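PDB 4NQ3: cyanuric acid amidohydrolase from Azorhizobium caulinodans, which catalyses the hydrolytic opening of the s-triazine ring of cyanuric acid to carboxybiuret, a step in the breakdown of herbicides such as atrazine. Local coordinates for residues Pro288-Arg293 / Gly335-Gly340. Sequence-based numbering, arbitrary orientation.
Sequences PSRSGR and GGEHQG. With MG (magnesium ion), chain K.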
# COMPACT_ATOMS: atom_id res chain seq x y z
N PRO A 288 -12.27 13.21 -1.02
CA PRO A 288 -11.34 14.02 -0.24
C PRO A 288 -11.40 15.47 -0.72
O PRO A 288 -11.39 15.71 -1.93
CB PRO A 288 -9.98 13.38 -0.52
CG PRO A 288 -10.14 12.72 -1.84
CD PRO A 288 -11.58 12.26 -1.91
N SER A 289 -11.50 16.41 0.20
CA SER A 289 -11.66 17.80 -0.20
C SER A 289 -10.34 18.37 -0.71
O SER A 289 -9.29 18.17 -0.10
CB SER A 289 -12.17 18.63 0.98
OG SER A 289 -11.25 18.60 2.05
N ARG A 290 -10.40 19.10 -1.82
CA ARG A 290 -9.19 19.59 -2.47
C ARG A 290 -8.56 20.78 -1.76
O ARG A 290 -7.44 21.16 -2.10
CB ARG A 290 -9.50 19.97 -3.91
CG ARG A 290 -9.73 18.76 -4.75
CD ARG A 290 -10.11 19.08 -6.17
NE ARG A 290 -10.35 17.82 -6.84
CZ ARG A 290 -11.53 17.21 -6.86
NH1 ARG A 290 -12.57 17.79 -6.26
NH2 ARG A 290 -11.67 16.04 -7.48
N SER A 291 -9.28 21.34 -0.79
CA SER A 291 -8.74 22.41 0.06
C SER A 291 -7.72 21.82 1.00
O SER A 291 -6.94 22.53 1.62
CB SER A 291 -9.84 23.08 0.87
OG SER A 291 -10.48 22.15 1.74
N GLY A 292 -7.76 20.49 1.13
CA GLY A 292 -6.89 19.79 2.04
C GLY A 292 -7.37 19.90 3.47
O GLY A 292 -6.70 19.42 4.38
N ARG A 293 -8.55 20.48 3.66
CA ARG A 293 -9.09 20.67 5.01
C ARG A 293 -10.53 20.19 5.12
O ARG A 293 -11.28 20.22 4.15
CB ARG A 293 -9.02 22.16 5.43
CG ARG A 293 -7.69 22.86 5.19
CD ARG A 293 -7.62 24.24 5.85
NE ARG A 293 -6.25 24.76 5.87
CZ ARG A 293 -5.43 24.74 6.94
NH1 ARG A 293 -5.83 24.23 8.10
NH2 ARG A 293 -4.20 25.23 6.84
N GLY A 335 -14.38 9.65 -4.86
CA GLY A 335 -14.10 10.59 -5.94
C GLY A 335 -15.36 11.30 -6.41
O GLY A 335 -16.16 10.74 -7.17
N GLY A 336 -15.54 12.54 -5.97
CA GLY A 336 -16.79 13.21 -6.24
C GLY A 336 -16.64 14.40 -7.14
O GLY A 336 -17.24 15.46 -6.87
N GLU A 337 -15.86 14.22 -8.21
CA GLU A 337 -15.67 15.28 -9.20
C GLU A 337 -17.01 15.74 -9.78
O GLU A 337 -17.71 14.97 -10.43
CB GLU A 337 -14.76 14.80 -10.33
CG GLU A 337 -13.33 14.50 -9.91
CD GLU A 337 -13.15 13.08 -9.36
OE1 GLU A 337 -14.16 12.35 -9.26
OE2 GLU A 337 -11.99 12.71 -9.03
N HIS A 338 -17.39 16.98 -9.51
CA HIS A 338 -18.67 17.52 -9.96
C HIS A 338 -19.86 16.75 -9.43
O HIS A 338 -20.97 16.85 -9.97
CB HIS A 338 -18.73 17.54 -11.49
CG HIS A 338 -17.61 18.31 -12.11
ND1 HIS A 338 -17.54 19.68 -12.07
CD2 HIS A 338 -16.50 17.89 -12.75
CE1 HIS A 338 -16.43 20.08 -12.67
NE2 HIS A 338 -15.79 19.01 -13.10
N GLN A 339 -19.64 15.99 -8.36
CA GLN A 339 -20.72 15.27 -7.70
C GLN A 339 -20.91 15.86 -6.31
O GLN A 339 -20.25 15.46 -5.36
CB GLN A 339 -20.41 13.79 -7.65
CG GLN A 339 -20.08 13.27 -9.04
CD GLN A 339 -19.28 11.98 -9.02
OE1 GLN A 339 -19.74 10.95 -8.52
NE2 GLN A 339 -18.07 12.04 -9.54
N GLY A 340 -21.78 16.84 -6.20
CA GLY A 340 -21.85 17.60 -4.97
C GLY A 340 -20.70 18.58 -4.98
O GLY A 340 -19.89 18.57 -5.91
MG MG K . -18.23 16.49 -4.61
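Arg290 and Glu337 meet through a long salt bridge, NH2 of Arg290 standing 3.7 Å from OE2 of Glu337. The same nitrogen lies 3.3 Å from Glu337 CG, alongside the methylene. Extended from CG to NE, the Arg290 chain spans the gap between the two loops, while Glu337 bends at chi2 (85°), with OE2 facing Arg290 at long range. The two side chains cross at about a right angle, and their planar groups are turned 54° apart; Glu337 CD sits in plane at the guanidinium edge.

Each charge has further partners. NH1 of Arg290 forms salt bridges with Glu287, a magnesium-site residue, and with Asp342, whereas OE1 of Glu337 pairs with NE of the substrate-binding Arg188.

Hydrogen bonds within each loop shape the backbones that present these groups. A type I turn from Ser289 to Gly292 carries Arg290, closed by Gly292 N to Ser289 O. Next to it, Ser291 OG accepts from Arg293 N in an ST turn, and Ser289 OG donates to Arg293 O at 2.7 Å. In the other loop a type II turn from Gly336 to Gln339 holds Glu337, and Gln339 NE2 reaches back to Glu337 O at 3.1 Å.

Metal coordination takes over where that turn ends: Gln339 O binds magnesium at 2.4 Å, together with carbonyls of Pro341 and Gly344.

Two loops within the region assigned to RU C, following the neighbouring parallel strands 281-286 and 331-334, thus meet through a long charge pair. The example illustrates how charges that share several partners need not make every pair short. The order Glu287, Arg290, Glu337, Arg188 is consistent with a row of alternating charges between the magnesium site and the substrate pocket, the long pair being its middle step.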